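Long-range contacts in 3-hydroxyacyl-thioester dehydratase X (Mycobacterium tuberculosis, PDB 4OOB), which interconverts (3R)-3-hydroxyacyl-CoA and (2E)-enoyl-CoA by reversible dehydration, with a broad chain-length range and a preference for C8 to C12 substrates: residues A152-T157 against M194-A199; A199-I204 against W239-R244; V14-I19 against T84-V89. All coordinates share one frame; numbering follows the deposited sequence.

Contact 1 of 3, residues A152-T157 against M194-A199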
ATOM      1  N   ALA A 152     -11.434 -15.857   3.321  1.00 20.30           N
ATOM      2  CA  ALA A 152     -10.502 -16.260   2.289  1.00 19.54           C
ATOM      3  C   ALA A 152      -9.130 -16.381   2.895  1.00 18.66           C
ATOM      4  O   ALA A 152      -8.880 -15.957   4.038  1.00 19.76           O
ATOM      5  CB  ALA A 152     -10.480 -15.264   1.159  1.00 19.31           C
ATOM      6  N   VAL A 153      -8.277 -17.041   2.150  1.00 17.81           N
ATOM      7  CA  VAL A 153      -6.905 -17.274   2.546  1.00 17.11           C
ATOM      8  C   VAL A 153      -5.973 -16.786   1.459  1.00 17.07           C
ATOM      9  O   VAL A 153      -6.034 -17.228   0.318  1.00 16.56           O
ATOM     10  CB  VAL A 153      -6.653 -18.756   2.773  1.00 16.76           C
ATOM     11  CG1 VAL A 153      -5.191 -18.986   3.132  1.00 16.45           C
ATOM     12  CG2 VAL A 153      -7.597 -19.297   3.849  1.00 17.07           C
ATOM     13  N   LEU A 154      -5.118 -15.846   1.827  1.00 17.95           N
ATOM     14  CA  LEU A 154      -4.062 -15.346   0.935  1.00 17.84           C
ATOM     15  C   LEU A 154      -2.826 -16.196   1.115  1.00 18.15           C
ATOM     16  O   LEU A 154      -2.420 -16.399   2.255  1.00 19.14           O
ATOM     17  CB  LEU A 154      -3.760 -13.891   1.313  1.00 17.50           C
ATOM     18  CG  LEU A 154      -4.450 -12.874   0.429  1.00 17.68           C
ATOM     19  CD1 LEU A 154      -5.875 -13.219   0.109  1.00 17.62           C
ATOM     20  CD2 LEU A 154      -4.383 -11.503   1.030  1.00 17.98           C
ATOM     21  N   ARG A 155      -2.244 -16.697   0.027  1.00 18.58           N
ATOM     22  CA  ARG A 155      -0.936 -17.370   0.072  1.00 19.19           C
ATOM     23  C   ARG A 155       0.068 -16.593  -0.763  1.00 17.80           C
ATOM     24  O   ARG A 155      -0.121 -16.383  -1.943  1.00 16.65           O
ATOM     25  CB  ARG A 155      -0.934 -18.827  -0.463  1.00 21.08           C
ATOM     26  CG  ARG A 155       0.264 -19.597   0.191  1.00 22.67           C
ATOM     27  CD  ARG A 155       1.033 -20.377  -0.796  1.00 23.19           C
ATOM     28  NE  ARG A 155       2.371 -20.902  -0.452  1.00 25.37           N
ATOM     29  CZ  ARG A 155       2.934 -21.102   0.754  1.00 27.15           C
ATOM     30  NH1 ARG A 155       2.371 -20.829   1.923  1.00 27.52           N
ATOM     31  NH2 ARG A 155       4.151 -21.601   0.786  1.00 28.27           N
ATOM     32  N   ILE A 156       1.177 -16.236  -0.150  1.00 17.92           N
ATOM     33  CA  ILE A 156       2.034 -15.228  -0.719  1.00 18.05           C
ATOM     34  C   ILE A 156       3.449 -15.755  -0.690  1.00 18.71           C
ATOM     35  O   ILE A 156       3.987 -15.973   0.370  1.00 19.26           O
ATOM     36  CB  ILE A 156       1.926 -13.926   0.069  1.00 17.27           C
ATOM     37  CG1 ILE A 156       0.475 -13.548   0.253  1.00 16.45           C
ATOM     38  CG2 ILE A 156       2.649 -12.776  -0.658  1.00 17.54           C
ATOM     39  CD1 ILE A 156       0.357 -12.294   1.081  1.00 16.32           C
ATOM     40  N   THR A 157       4.013 -15.967  -1.872  1.00 20.00           N
ATOM     41  CA  THR A 157       5.351 -16.511  -2.053  1.00 21.54           C
ATOM     42  C   THR A 157       6.392 -15.393  -2.323  1.00 20.58           C
ATOM     43  O   THR A 157       6.053 -14.298  -2.820  1.00 20.36           O
ATOM     44  CB  THR A 157       5.380 -17.459  -3.268  1.00 23.47           C
ATOM     45  OG1 THR A 157       5.110 -16.704  -4.456  1.00 25.08           O
ATOM     46  CG2 THR A 157       4.286 -18.537  -3.177  1.00 25.11           C
ATOM     47  N   MET A 194       1.503  -2.569   0.257  1.00 11.49           N
ATOM     48  CA  MET A 194       0.464  -2.290  -0.722  1.00 12.07           C
ATOM     49  C   MET A 194       0.166  -3.516  -1.602  1.00 12.82           C
ATOM     50  O   MET A 194      -0.808  -3.512  -2.337  1.00 12.70           O
ATOM     51  CB  MET A 194       0.818  -1.048  -1.580  1.00 12.05           C
ATOM     52  CG  MET A 194       0.815   0.246  -0.782  1.00 12.14           C
ATOM     53  SD  MET A 194      -0.798   0.599  -0.078  1.00 12.80           S
ATOM     54  CE  MET A 194      -1.736   0.849  -1.587  1.00 12.82           C
ATOM     55  N   PHE A 195       1.016  -4.555  -1.579  1.00 13.51           N
ATOM     56  CA  PHE A 195       0.596  -5.810  -2.207  1.00 13.63           C
ATOM     57  C   PHE A 195      -0.630  -6.321  -1.494  1.00 14.44           C
ATOM     58  O   PHE A 195      -1.648  -6.626  -2.094  1.00 15.17           O
ATOM     59  CB  PHE A 195       1.637  -6.916  -2.178  1.00 13.81           C
ATOM     60  CG  PHE A 195       1.074  -8.227  -2.677  1.00 14.22           C
ATOM     61  CD1 PHE A 195       0.931  -8.464  -4.044  1.00 14.76           C
ATOM     62  CD2 PHE A 195       0.569  -9.173  -1.781  1.00 14.13           C
ATOM     63  CE1 PHE A 195       0.336  -9.662  -4.528  1.00 15.18           C
ATOM     64  CE2 PHE A 195      -0.020 -10.362  -2.249  1.00 14.68           C
ATOM     65  CZ  PHE A 195      -0.114 -10.613  -3.629  1.00 14.57           C
ATOM     66  N   THR A 196      -0.500  -6.425  -0.190  1.00 15.45           N
ATOM     67  CA  THR A 196      -1.514  -7.005   0.646  1.00 16.17           C
ATOM     68  C   THR A 196      -2.746  -6.082   0.647  1.00 15.66           C
ATOM     69  O   THR A 196      -3.874  -6.564   0.594  1.00 15.49           O
ATOM     70  CB  THR A 196      -0.876  -7.331   2.016  1.00 17.34           C
ATOM     71  OG1 THR A 196      -1.139  -8.697   2.375  1.00 21.64           O
ATOM     72  CG2 THR A 196      -1.306  -6.505   3.046  1.00 16.64           C
ATOM     73  N   ALA A 197      -2.547  -4.759   0.611  1.00 14.47           N
ATOM     74  CA  ALA A 197      -3.699  -3.857   0.632  1.00 13.95           C
ATOM     75  C   ALA A 197      -4.507  -4.029  -0.621  1.00 13.42           C
ATOM     76  O   ALA A 197      -5.716  -3.843  -0.584  1.00 13.03           O
ATOM     77  CB  ALA A 197      -3.298  -2.421   0.771  1.00 13.47           C
ATOM     78  N   ALA A 198      -3.836  -4.353  -1.730  1.00 12.59           N
ATOM     79  CA  ALA A 198      -4.533  -4.558  -2.955  1.00 12.55           C
ATOM     80  C   ALA A 198      -5.167  -5.946  -2.919  1.00 13.07           C
ATOM     81  O   ALA A 198      -6.361  -6.055  -3.167  1.00 13.01           O
ATOM     82  CB  ALA A 198      -3.612  -4.430  -4.138  1.00 12.78           C
ATOM     83  N   ALA A 199      -4.382  -6.984  -2.580  1.00 13.03           N
ATOM     84  CA  ALA A 199      -4.859  -8.398  -2.650  1.00 13.31           C
ATOM     85  C   ALA A 199      -6.165  -8.667  -1.857  1.00 13.78           C
ATOM     86  O   ALA A 199      -7.016  -9.426  -2.290  1.00 14.29           O
ATOM     87  CB  ALA A 199      -3.762  -9.318  -2.187  1.00 13.04           C
TER

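Contact 2 of 3, residues A199-I204 against W239-R244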
ATOM      1  N   ALA A 199      -4.382  -6.984  -2.580  1.00 13.03           N
ATOM      2  CA  ALA A 199      -4.859  -8.398  -2.650  1.00 13.31           C
ATOM      3  C   ALA A 199      -6.165  -8.667  -1.857  1.00 13.78           C
ATOM      4  O   ALA A 199      -7.016  -9.426  -2.290  1.00 14.29           O
ATOM      5  CB  ALA A 199      -3.762  -9.318  -2.187  1.00 13.04           C
ATOM      6  N   VAL A 200      -6.347  -7.989  -0.720  1.00 14.23           N
ATOM      7  CA  VAL A 200      -7.572  -8.173   0.122  1.00 14.22           C
ATOM      8  C   VAL A 200      -8.888  -7.673  -0.513  1.00 14.51           C
ATOM      9  O   VAL A 200      -9.980  -7.999  -0.040  1.00 14.09           O
ATOM     10  CB  VAL A 200      -7.416  -7.549   1.525  1.00 13.62           C
ATOM     11  CG1 VAL A 200      -6.292  -8.237   2.276  1.00 13.29           C
ATOM     12  CG2 VAL A 200      -7.246  -6.049   1.458  1.00 13.60           C
ATOM     13  N   LEU A 201      -8.781  -6.914  -1.618  1.00 14.87           N
ATOM     14  CA  LEU A 201      -9.944  -6.310  -2.249  1.00 15.16           C
ATOM     15  C   LEU A 201     -10.591  -7.254  -3.257  1.00 16.18           C
ATOM     16  O   LEU A 201     -11.611  -6.947  -3.789  1.00 17.83           O
ATOM     17  CB  LEU A 201      -9.556  -4.969  -2.910  1.00 14.62           C
ATOM     18  CG  LEU A 201      -8.916  -3.897  -2.009  1.00 14.28           C
ATOM     19  CD1 LEU A 201      -8.652  -2.596  -2.750  1.00 13.96           C
ATOM     20  CD2 LEU A 201      -9.816  -3.632  -0.786  1.00 14.32           C
ATOM     21  N   ALA A 202     -10.024  -8.422  -3.494  1.00 17.96           N
ATOM     22  CA  ALA A 202     -10.466  -9.293  -4.586  1.00 19.61           C
ATOM     23  C   ALA A 202     -11.905  -9.699  -4.417  1.00 22.62           C
ATOM     24  O   ALA A 202     -12.339 -10.025  -3.300  1.00 22.16           O
ATOM     25  CB  ALA A 202      -9.596 -10.533  -4.659  1.00 19.18           C
ATOM     26  N   ASN A 203     -12.646  -9.680  -5.529  1.00 26.01           N
ATOM     27  CA  ASN A 203     -14.081 -10.016  -5.527  1.00 31.07           C
ATOM     28  C   ASN A 203     -14.921  -8.896  -4.874  1.00 32.26           C
ATOM     29  O   ASN A 203     -15.676  -8.224  -5.605  1.00 32.47           O
ATOM     30  CB  ASN A 203     -14.370 -11.397  -4.867  1.00 32.69           C
ATOM     31  CG  ASN A 203     -13.514 -12.529  -5.455  1.00 35.41           C
ATOM     32  OD1 ASN A 203     -12.891 -13.297  -4.711  1.00 37.98           O
ATOM     33  ND2 ASN A 203     -13.475 -12.629  -6.784  1.00 32.81           N
ATOM     34  N   ILE A 204     -14.766  -8.697  -3.542  1.00 30.92           N
ATOM     35  CA  ILE A 204     -15.325  -7.516  -2.780  1.00 29.28           C
ATOM     36  C   ILE A 204     -15.356  -6.172  -3.556  1.00 26.44           C
ATOM     37  O   ILE A 204     -16.327  -5.407  -3.486  1.00 25.93           O
ATOM     38  CB  ILE A 204     -14.630  -7.420  -1.375  1.00 29.72           C
ATOM     39  CG1 ILE A 204     -15.590  -7.866  -0.313  1.00 32.26           C
ATOM     40  CG2 ILE A 204     -14.114  -6.050  -0.946  1.00 29.92           C
ATOM     41  CD1 ILE A 204     -15.846  -9.351  -0.354  1.00 35.09           C
ATOM     42  N   TRP A 239     -17.208  -2.068   4.388  1.00 27.95           N
ATOM     43  CA  TRP A 239     -16.495  -3.281   4.731  1.00 26.08           C
ATOM     44  C   TRP A 239     -15.429  -3.040   5.763  1.00 24.90           C
ATOM     45  O   TRP A 239     -14.716  -2.037   5.710  1.00 24.86           O
ATOM     46  CB  TRP A 239     -15.843  -3.864   3.490  1.00 26.13           C
ATOM     47  CG  TRP A 239     -16.777  -4.424   2.471  1.00 28.62           C
ATOM     48  CD1 TRP A 239     -17.136  -5.732   2.332  1.00 30.13           C
ATOM     49  CD2 TRP A 239     -17.425  -3.716   1.400  1.00 28.85           C
ATOM     50  NE1 TRP A 239     -17.987  -5.877   1.260  1.00 31.51           N
ATOM     51  CE2 TRP A 239     -18.168  -4.658   0.664  1.00 30.04           C
ATOM     52  CE3 TRP A 239     -17.468  -2.379   1.010  1.00 28.48           C
ATOM     53  CZ2 TRP A 239     -18.941  -4.305  -0.441  1.00 29.53           C
ATOM     54  CZ3 TRP A 239     -18.240  -2.025  -0.078  1.00 28.14           C
ATOM     55  CH2 TRP A 239     -18.957  -2.985  -0.798  1.00 29.14           C
ATOM     56  N   ASP A 240     -15.319  -3.969   6.701  1.00 24.39           N
ATOM     57  CA  ASP A 240     -14.221  -4.006   7.682  1.00 25.26           C
ATOM     58  C   ASP A 240     -13.404  -5.249   7.348  1.00 23.90           C
ATOM     59  O   ASP A 240     -13.969  -6.356   7.203  1.00 22.98           O
ATOM     60  CB  ASP A 240     -14.732  -4.133   9.116  1.00 26.35           C
ATOM     61  CG  ASP A 240     -15.401  -2.852   9.629  1.00 28.12           C
ATOM     62  OD1 ASP A 240     -15.356  -1.788   8.959  1.00 29.50           O
ATOM     63  OD2 ASP A 240     -15.956  -2.933  10.736  1.00 29.96           O
ATOM     64  N   LEU A 241     -12.101  -5.050   7.192  1.00 23.20           N
ATOM     65  CA  LEU A 241     -11.163  -6.116   6.781  1.00 22.56           C
ATOM     66  C   LEU A 241     -10.076  -6.304   7.833  1.00 21.83           C
ATOM     67  O   LEU A 241      -9.560  -5.333   8.391  1.00 20.68           O
ATOM     68  CB  LEU A 241     -10.483  -5.756   5.456  1.00 23.01           C
ATOM     69  CG  LEU A 241     -11.102  -5.887   4.062  1.00 23.75           C
ATOM     70  CD1 LEU A 241     -12.592  -5.861   4.025  1.00 25.07           C
ATOM     71  CD2 LEU A 241     -10.613  -4.792   3.123  1.00 25.03           C
ATOM     72  N   THR A 242      -9.760  -7.569   8.114  1.00 22.13           N
ATOM     73  CA  THR A 242      -8.593  -7.926   8.892  1.00 22.28           C
ATOM     74  C   THR A 242      -7.908  -9.126   8.289  1.00 20.99           C
ATOM     75  O   THR A 242      -8.548 -10.167   8.054  1.00 22.51           O
ATOM     76  CB  THR A 242      -8.915  -8.297  10.345  1.00 22.38           C
ATOM     77  OG1 THR A 242      -9.604  -7.234  10.950  1.00 24.59           O
ATOM     78  CG2 THR A 242      -7.669  -8.442  11.092  1.00 22.91           C
ATOM     79  N   LEU A 243      -6.619  -8.967   8.024  1.00 19.74           N
ATOM     80  CA  LEU A 243      -5.780 -10.052   7.543  1.00 19.47           C
ATOM     81  C   LEU A 243      -4.846 -10.461   8.666  1.00 20.63           C
ATOM     82  O   LEU A 243      -4.121  -9.634   9.169  1.00 20.30           O
ATOM     83  CB  LEU A 243      -4.939  -9.565   6.359  1.00 18.44           C
ATOM     84  CG  LEU A 243      -4.000 -10.565   5.665  1.00 17.74           C
ATOM     85  CD1 LEU A 243      -4.782 -11.561   4.805  1.00 18.23           C
ATOM     86  CD2 LEU A 243      -2.921  -9.886   4.867  1.00 17.07           C
ATOM     87  N   ARG A 244      -4.831 -11.728   9.044  1.00 23.86           N
ATOM     88  CA  ARG A 244      -3.932 -12.198  10.146  1.00 27.28           C
ATOM     89  C   ARG A 244      -3.203 -13.516   9.847  1.00 28.26           C
ATOM     90  O   ARG A 244      -3.538 -14.171   8.887  1.00 28.62           O
ATOM     91  CB  ARG A 244      -4.718 -12.307  11.439  1.00 29.40           C
ATOM     92  CG  ARG A 244      -6.128 -12.744  11.271  1.00 31.88           C
ATOM     93  CD  ARG A 244      -6.765 -13.013  12.626  1.00 38.30           C
ATOM     94  NE  ARG A 244      -7.740 -12.020  13.103  1.00 41.98           N
ATOM     95  CZ  ARG A 244      -7.475 -11.010  13.935  1.00 46.41           C
ATOM     96  NH1 ARG A 244      -6.233 -10.785  14.359  1.00 49.96           N
ATOM     97  NH2 ARG A 244      -8.459 -10.216  14.342  1.00 44.67           N
TER

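Contact 3 of 3, residues V14-I19 against T84-V89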
ATOM      1  N   VAL A  14       3.722  16.662 -11.542  1.00 32.63           N
ATOM      2  CA  VAL A  14       3.860  15.987 -12.831  1.00 34.17           C
ATOM      3  C   VAL A  14       2.641  16.322 -13.663  1.00 34.35           C
ATOM      4  O   VAL A  14       1.532  15.948 -13.327  1.00 30.32           O
ATOM      5  CB  VAL A  14       3.995  14.451 -12.721  1.00 33.98           C
ATOM      6  CG1 VAL A  14       4.264  13.852 -14.107  1.00 33.18           C
ATOM      7  CG2 VAL A  14       5.053  14.057 -11.681  1.00 32.97           C
ATOM      8  N   GLU A  15       2.892  17.038 -14.754  1.00 41.36           N
ATOM      9  CA  GLU A  15       1.857  17.648 -15.586  1.00 44.78           C
ATOM     10  C   GLU A  15       0.857  16.675 -16.120  1.00 41.64           C
ATOM     11  O   GLU A  15      -0.344  16.869 -15.993  1.00 42.20           O
ATOM     12  CB  GLU A  15       2.492  18.358 -16.793  1.00 48.66           C
ATOM     13  CG  GLU A  15       2.874  19.786 -16.503  1.00 54.38           C
ATOM     14  CD  GLU A  15       1.645  20.607 -16.222  1.00 58.34           C
ATOM     15  OE1 GLU A  15       1.482  21.061 -15.064  1.00 60.50           O
ATOM     16  OE2 GLU A  15       0.834  20.751 -17.164  1.00 63.32           O
ATOM     17  N   GLU A  16       1.356  15.670 -16.805  1.00 42.21           N
ATOM     18  CA  GLU A  16       0.474  14.768 -17.510  1.00 46.78           C
ATOM     19  C   GLU A  16       1.208  13.466 -17.556  1.00 48.38           C
ATOM     20  O   GLU A  16       2.271  13.361 -18.175  1.00 57.66           O
ATOM     21  CB  GLU A  16       0.131  15.272 -18.924  1.00 48.90           C
ATOM     22  CG  GLU A  16      -0.638  14.257 -19.770  1.00 49.20           C
ATOM     23  CD  GLU A  16      -1.549  14.887 -20.816  1.00 53.16           C
ATOM     24  OE1 GLU A  16      -2.362  15.752 -20.438  1.00 52.66           O
ATOM     25  OE2 GLU A  16      -1.483  14.494 -22.015  1.00 55.07           O
ATOM     26  N   LEU A  17       0.656  12.493 -16.848  1.00 45.05           N
ATOM     27  CA  LEU A  17       1.251  11.189 -16.719  1.00 41.55           C
ATOM     28  C   LEU A  17       0.296  10.233 -17.427  1.00 40.59           C
ATOM     29  O   LEU A  17      -0.891  10.133 -17.040  1.00 34.40           O
ATOM     30  CB  LEU A  17       1.418  10.845 -15.231  1.00 41.48           C
ATOM     31  CG  LEU A  17       2.325   9.675 -14.895  1.00 39.93           C
ATOM     32  CD1 LEU A  17       3.769  10.059 -15.165  1.00 41.87           C
ATOM     33  CD2 LEU A  17       2.129   9.251 -13.462  1.00 38.37           C
ATOM     34  N   PRO A  18       0.780   9.595 -18.518  1.00 39.55           N
ATOM     35  CA  PRO A  18      -0.056   8.606 -19.205  1.00 38.67           C
ATOM     36  C   PRO A  18      -0.136   7.308 -18.412  1.00 33.57           C
ATOM     37  O   PRO A  18       0.708   7.029 -17.580  1.00 28.81           O
ATOM     38  CB  PRO A  18       0.669   8.371 -20.548  1.00 40.06           C
ATOM     39  CG  PRO A  18       2.088   8.775 -20.311  1.00 40.45           C
ATOM     40  CD  PRO A  18       2.086   9.794 -19.185  1.00 40.56           C
ATOM     41  N   ILE A  19      -1.174   6.537 -18.673  1.00 34.11           N
ATOM     42  CA  ILE A  19      -1.323   5.240 -18.046  1.00 32.91           C
ATOM     43  C   ILE A  19      -1.112   4.189 -19.121  1.00 32.37           C
ATOM     44  O   ILE A  19      -1.782   4.203 -20.144  1.00 35.07           O
ATOM     45  CB  ILE A  19      -2.709   5.143 -17.370  1.00 33.44           C
ATOM     46  CG1 ILE A  19      -2.696   6.018 -16.099  1.00 32.30           C
ATOM     47  CG2 ILE A  19      -3.097   3.691 -17.071  1.00 31.72           C
ATOM     48  CD1 ILE A  19      -4.061   6.406 -15.564  1.00 33.23           C
ATOM     49  N   THR A  84      -7.819   4.806 -19.802  1.00 32.88           N
ATOM     50  CA  THR A  84      -7.585   5.729 -20.934  1.00 35.21           C
ATOM     51  C   THR A  84      -7.268   7.157 -20.508  1.00 37.02           C
ATOM     52  O   THR A  84      -6.888   7.956 -21.337  1.00 39.27           O
ATOM     53  CB  THR A  84      -8.797   5.777 -21.883  1.00 34.77           C
ATOM     54  OG1 THR A  84      -9.985   6.160 -21.173  1.00 36.10           O
ATOM     55  CG2 THR A  84      -9.046   4.421 -22.495  1.00 34.70           C
ATOM     56  N   ASP A  85      -7.416   7.480 -19.220  1.00 37.16           N
ATOM     57  CA  ASP A  85      -7.030   8.796 -18.701  1.00 34.66           C
ATOM     58  C   ASP A  85      -5.515   9.007 -18.678  1.00 33.16           C
ATOM     59  O   ASP A  85      -4.737   8.070 -18.542  1.00 32.92           O
ATOM     60  CB  ASP A  85      -7.552   8.982 -17.291  1.00 34.62           C
ATOM     61  CG  ASP A  85      -9.034   9.123 -17.234  1.00 35.76           C
ATOM     62  OD1 ASP A  85      -9.647   9.505 -18.247  1.00 40.06           O
ATOM     63  OD2 ASP A  85      -9.598   8.894 -16.151  1.00 35.70           O
ATOM     64  N   ALA A  86      -5.108  10.255 -18.852  1.00 31.25           N
ATOM     65  CA  ALA A  86      -3.772  10.704 -18.458  1.00 31.17           C
ATOM     66  C   ALA A  86      -4.008  11.473 -17.143  1.00 29.57           C
ATOM     67  O   ALA A  86      -5.134  11.968 -16.938  1.00 30.49           O
ATOM     68  CB  ALA A  86      -3.179  11.602 -19.538  1.00 30.82           C
ATOM     69  N   VAL A  87      -3.014  11.562 -16.245  1.00 27.24           N
ATOM     70  CA  VAL A  87      -3.261  12.179 -14.910  1.00 24.26           C
ATOM     71  C   VAL A  87      -2.309  13.281 -14.476  1.00 23.92           C
ATOM     72  O   VAL A  87      -1.129  13.234 -14.778  1.00 25.90           O
ATOM     73  CB  VAL A  87      -3.317  11.126 -13.764  1.00 22.59           C
ATOM     74  CG1 VAL A  87      -4.486  10.198 -13.935  1.00 20.89           C
ATOM     75  CG2 VAL A  87      -2.027  10.357 -13.616  1.00 21.60           C
ATOM     76  N   GLY A  88      -2.832  14.284 -13.773  1.00 22.92           N
ATOM     77  CA  GLY A  88      -1.979  15.288 -13.124  1.00 23.16           C
ATOM     78  C   GLY A  88      -1.597  14.704 -11.776  1.00 22.37           C
ATOM     79  O   GLY A  88      -2.407  14.079 -11.117  1.00 21.65           O
ATOM     80  N   VAL A  89      -0.361  14.885 -11.363  1.00 23.44           N
ATOM     81  CA  VAL A  89       0.095  14.370 -10.081  1.00 22.81           C
ATOM     82  C   VAL A  89       0.779  15.478  -9.295  1.00 22.85           C
ATOM     83  O   VAL A  89       1.659  16.160  -9.779  1.00 22.48           O
ATOM     84  CB  VAL A  89       1.075  13.190 -10.292  1.00 22.55           C
ATOM     85  CG1 VAL A  89       1.560  12.622  -8.978  1.00 21.75           C
ATOM     86  CG2 VAL A  89       0.418  12.095 -11.093  1.00 22.68           C
TER

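Contact 1 of 3, residues A152-T157 against M194-A199
I156 overlaps one corner of the F195 ring: its CD1 lies near the ring plane, at the edge, 3.9 Å from F195 CE2. Its CG2 reaches the same ring carbon, so two methyls of the isoleucine close round a single corner while the two side chains slide past each other in opposite directions. A chi1 of 173° sets F195 CG anti to the backbone N. Two residues earlier on the strand, L154 CD2 rests 3.9 Å from A199 CB. Strand 152-156 and helix 193-199 thus meet through alternate residues of the strand and one flank of the helix; their segment axes run roughly antiparallel, at 148°, and approach to 10.8 Å. This is the packing of a hotdog fold, in which a sheet wraps a central helix, and strand 152-156 is one of two outermost strands in this chain, bonded through its backbone to strand 226-234. T196 crosses I156 at about a right angle, with OG1 4.1 Å from I156 CD1. That hydroxyl is buried among apolar groups without a hydrogen-bonding partner in the model, and its chi1 of -128° is not a staggered value, so its orientation is somewhat doubtful. I161 of helix 158-167 touches both I156 and F195.

Contact 2 of 3, residues A199-I204 against W239-R244
V200 faces L241 with their CA atoms 7.8 Å apart and I204 faces W239 at 8.7 Å, a spacing at which side chains, and no backbone hydrogen bonds, join the turn that follows helix 193-199 to strand 238-244. Residues A199 to A202 form a type I turn, which presents V200 and L201 in succession. L241 CD2 meets both: V200 CG2 lies 4.0 Å from it, the two side chains meeting at a slant, and L201 CD2 lies 4.2 Å from it, the leucines crossing at about a right angle. The other branch of the valine, V200 CG1, makes a looser contact with L243 CD1. At the far end I204 slides past W239 in the opposite direction; its CG2 lies over one face of the indole, and its CG1, on the same side but beyond the rim, comes within 3.5 Å of W239 NE1. F208 meets the same tryptophan edge to face. On the hotdog sheet, the chain leaving the central helix lies over the inner face of strand 238-244. The contact is apolar throughout except for the indole nitrogen, whose weak hydrogen bond goes to E234 OE1; no hydrogen bond crosses between the segments, consistent with cohesion mainly by apolar burial.

Contact 3 of 3, residues V14-I19 against T84-V89
V14 and V89 stand abreast on one face of an antiparallel sheet, CB to CB 4.0 Å, and L17 and V87 pair on that same face, with L17 CB 3.8 Å from V87 CG2. Between the two pairs L17 leans back along the sheet: CG is anti to the backbone N (chi1 -166°), and CD2 ends 4.1 Å from V89 CG2, the two side chains crossing obliquely. I19 comes in across V87 at about a right angle, its CD1 4.1 Å from V87 CG1 and also close to the carbonyl O of D85. E16 points away from the other strand, yet its CG brushes the methyl of A86. The pairing is held by two pairs of backbone bonds: V14 N to V89 O measures 2.8 Å, with its mate from V89 N to V14 O, and V87 N to L17 O measures 2.7 Å, with its mate from L17 N to V87 O. Three residue steps from V14 to L17 span only two from V89 to V87, which is a beta bulge, and E15 and E16 both pass beside G88. Strand 12-18 forms one outer edge of the sheet, and its partner 86-99 is flanked on the other side by strand 102-113, whose V111 and V113 touch V87. L47 of helix 43-57 packs on L17, I19 and V87, while S51 of that helix reaches V14.

How the contacts relate
Contacts 1 and 2 form one continuous packing region: they share A199, their centres lie 9 Å apart, and L243 CD1 touches L154 CD2 at 3.8 Å, so edge strand 152-156, the central helix and strand 238-244 pack together. Contact 3 belongs to the other end of the same sheet, 28 Å from each of the other two centre to centre, and about 14 Å from contact 1 at the nearest atoms. Contact 3 lies against helix 43-57, whereas contact 1 includes helix 193-199, an arrangement consistent with a double hotdog. The chain between the two segments of contact 1 carries a sequence resembling the hydratase 2 motif, which in relatives supplies the catalytic residues; contact 3 belongs to the other half of the chain.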